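Local coordinates for putative lipoprotein (Campylobacter jejuni subsp. jejuni, PDB 4GIO) that is of unknown function but adopts a variant of the immunoglobulin fold found among bacterial lipoproteins, at residues 30-33 / 37-40. Numbering follows the deposited sequence.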
ATOM      1  N   LYS A  30      -1.285 -10.229   1.564  1.00 21.05           N
ATOM      2  CA  LYS A  30      -2.029 -10.193   0.319  1.00 21.61           C
ATOM      3  C   LYS A  30      -2.708 -11.525   0.067  1.00 20.66           C
ATOM      4  O   LYS A  30      -2.282 -12.572   0.620  1.00 20.01           O
ATOM      5  CB  LYS A  30      -1.106  -9.758  -0.839  1.00 20.26           C
ATOM      6  CG  LYS A  30       0.045 -10.707  -1.175  1.00 25.10           C
ATOM      7  CD  LYS A  30       1.144  -9.956  -1.995  1.00 25.78           C
ATOM      8  CE  LYS A  30       2.135 -10.941  -2.614  1.00 26.74           C
ATOM      9  NZ  LYS A  30       2.766 -11.695  -1.516  1.00 34.62           N
ATOM     10  N   ARG A  31      -3.686 -11.502  -0.830  1.00 19.35           N
ATOM     11  CA  ARG A  31      -4.310 -12.753  -1.297  1.00 19.47           C
ATOM     12  C   ARG A  31      -5.031 -12.532  -2.634  1.00 19.04           C
ATOM     13  O   ARG A  31      -5.378 -11.390  -3.007  1.00 17.22           O
ATOM     14  CB  ARG A  31      -5.232 -13.290  -0.226  1.00 19.68           C
ATOM     15  CG  ARG A  31      -6.408 -12.428  -0.058  1.00 22.11           C
ATOM     16  CD  ARG A  31      -7.229 -12.855   1.143  1.00 30.94           C
ATOM     17  NE  ARG A  31      -8.600 -12.747   0.702  1.00 40.93           N
ATOM     18  CZ  ARG A  31      -9.241 -11.599   0.616  1.00 41.61           C
ATOM     19  NH1 ARG A  31      -8.616 -10.503   1.004  1.00 43.24           N
ATOM     20  NH2 ARG A  31     -10.489 -11.560   0.157  1.00 44.39           N
ATOM     21  N   ILE A  32      -5.301 -13.613  -3.337  1.00 18.24           N
ATOM     22  CA  ILE A  32      -6.054 -13.509  -4.528  1.00 19.33           C
ATOM     23  C   ILE A  32      -7.497 -13.804  -4.126  1.00 19.57           C
ATOM     24  O   ILE A  32      -7.738 -14.800  -3.456  1.00 20.19           O
ATOM     25  CB  ILE A  32      -5.596 -14.577  -5.586  1.00 19.92           C
ATOM     26  CG1 ILE A  32      -4.081 -14.503  -5.849  1.00 20.53           C
ATOM     27  CG2 ILE A  32      -6.425 -14.495  -6.883  1.00 21.17           C
ATOM     28  CD1 ILE A  32      -3.569 -13.186  -6.260  1.00 22.55           C
ATOM     29  N   ASN A  33      -8.435 -12.926  -4.495  1.00 17.80           N
ATOM     30  CA  ASN A  33      -9.800 -13.054  -4.038  1.00 17.57           C
ATOM     31  C   ASN A  33     -10.522 -14.094  -4.924  1.00 17.55           C
ATOM     32  O   ASN A  33      -9.919 -14.651  -5.880  1.00 17.44           O
ATOM     33  CB  ASN A  33     -10.518 -11.652  -3.935  1.00 15.31           C
ATOM     34  CG  ASN A  33     -10.855 -11.018  -5.289  1.00 17.01           C
ATOM     35  OD1 ASN A  33     -10.882 -11.652  -6.375  1.00 16.79           O
ATOM     36  ND2 ASN A  33     -11.167  -9.727  -5.225  1.00 13.23           N
ATOM     37  N   TYR A  37      -8.641 -11.668  -8.366  1.00 17.73           N
ATOM     38  CA  TYR A  37      -7.856 -10.404  -8.280  1.00 15.35           C
ATOM     39  C   TYR A  37      -7.097 -10.310  -6.945  1.00 15.58           C
ATOM     40  O   TYR A  37      -7.666 -10.562  -5.862  1.00 16.80           O
ATOM     41  CB  TYR A  37      -8.798  -9.187  -8.338  1.00 15.08           C
ATOM     42  CG  TYR A  37      -9.462  -9.081  -9.676  1.00 18.29           C
ATOM     43  CD1 TYR A  37     -10.744  -9.600  -9.875  1.00 20.77           C
ATOM     44  CD2 TYR A  37      -8.781  -8.540 -10.755  1.00 17.34           C
ATOM     45  CE1 TYR A  37     -11.348  -9.531 -11.116  1.00 24.61           C
ATOM     46  CE2 TYR A  37      -9.377  -8.422 -12.004  1.00 19.92           C
ATOM     47  CZ  TYR A  37     -10.648  -8.947 -12.175  1.00 25.82           C
ATOM     48  OH  TYR A  37     -11.201  -8.889 -13.391  1.00 26.47           O
ATOM     49  N   LEU A  38      -5.862  -9.812  -7.022  1.00 15.62           N
ATOM     50  CA  LEU A  38      -5.022  -9.617  -5.838  1.00 16.30           C
ATOM     51  C   LEU A  38      -5.549  -8.480  -4.958  1.00 15.32           C
ATOM     52  O   LEU A  38      -5.900  -7.404  -5.445  1.00 14.87           O
ATOM     53  CB  LEU A  38      -3.607  -9.316  -6.297  1.00 15.60           C
ATOM     54  CG  LEU A  38      -2.552  -9.033  -5.209  1.00 17.48           C
ATOM     55  CD1 LEU A  38      -2.263 -10.355  -4.440  1.00 17.73           C
ATOM     56  CD2 LEU A  38      -1.289  -8.407  -5.871  1.00 18.88           C
ATOM     57  N   GLU A  39      -5.581  -8.709  -3.645  1.00 15.79           N
ATOM     58  CA  GLU A  39      -5.935  -7.648  -2.717  1.00 16.74           C
ATOM     59  C   GLU A  39      -4.853  -7.618  -1.666  1.00 18.04           C
ATOM     60  O   GLU A  39      -4.297  -8.669  -1.278  1.00 18.05           O
ATOM     61  CB  GLU A  39      -7.302  -7.974  -2.075  1.00 17.65           C
ATOM     62  CG  GLU A  39      -7.706  -6.973  -0.968  1.00 24.88           C
ATOM     63  CD  GLU A  39      -8.832  -7.507  -0.084  1.00 36.58           C
ATOM     64  OE1 GLU A  39      -9.979  -7.632  -0.616  1.00 35.86           O
ATOM     65  OE2 GLU A  39      -8.530  -7.826   1.114  1.00 43.21           O
ATOM     66  N   PHE A  40      -4.526  -6.442  -1.199  1.00 17.76           N
ATOM     67  CA  PHE A  40      -3.559  -6.380  -0.102  1.00 17.30           C
ATOM     68  C   PHE A  40      -4.108  -5.537   1.012  1.00 19.22           C
ATOM     69  O   PHE A  40      -5.002  -4.688   0.776  1.00 17.70           O
ATOM     70  CB  PHE A  40      -2.144  -5.955  -0.558  1.00 17.14           C
ATOM     71  CG  PHE A  40      -2.020  -4.513  -0.998  1.00 18.80           C
ATOM     72  CD1 PHE A  40      -1.918  -3.477  -0.049  1.00 14.95           C
ATOM     73  CD2 PHE A  40      -1.992  -4.183  -2.371  1.00 18.86           C
ATOM     74  CE1 PHE A  40      -1.777  -2.147  -0.453  1.00 16.11           C
ATOM     75  CE2 PHE A  40      -1.842  -2.812  -2.829  1.00 14.03           C
ATOM     76  CZ  PHE A  40      -1.719  -1.798  -1.831  1.00 16.24           C
TER
HETATM   77  O   HOH W   1     -11.212  -8.713  -2.486  1.00 26.97           O
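Arg31 and Glu39 face each other as a hydrogen-bonded antiparallel pair: Arg31 N donates to Glu39 O at 2.9 Å and Glu39 N to Arg31 O at 2.8 Å. Their side chains run alongside one another on the same face of the hairpin. Glu39 is extended, with CG anti to the backbone N, and its OE2 meets the edge of the Arg31 guanidinium, NH1 to OE2 being 2.7 Å. This salt bridge is short but bent: the N-H...O angle is 135°, a weak hydrogen bond. One oxygen does the binding rather than a flat two-pronged clasp, since Glu39 OE1 stays 4.0 Å from Arg31 NH2 and the guanidinium and carboxylate planes are steeply inclined, 77° apart. A water bridges OE1 to the amide of Asn33 at the start of the turn, accepting from ND2.

Asn33 closes the pairing from both backbone and side chain. Its N reaches Tyr37 O at 2.8 Å, while its OD1 accepts from Tyr37 N at 3.0 Å; in both bonds the N-H comes from above the acceptor's carbonyl plane. A chi1 of 72° swings the amide back across the turn for the second bond. OD1 also receives a weak bond from Asn35 N within the turn.

On the opposite face Ile32 CD1 touches Leu38 CD1 at 3.6 Å, and Lys30 CB rests on the same methyl. Leu38 continues inward to Trp58 of strand 50-59, and Phe40 stacks on Phe99 of strand 98-105, linking this hairpin of the three-stranded sheet to the other sheet of the sandwich. Leu38 and Phe40 are this face's buried side chains, with Lys30 and Ile32 at its exposed margin. The salt bridge occupies the other face, where Glu41 lies close to Glu39 OE2 and the Arg31 charge may ease that crowding of carboxylates.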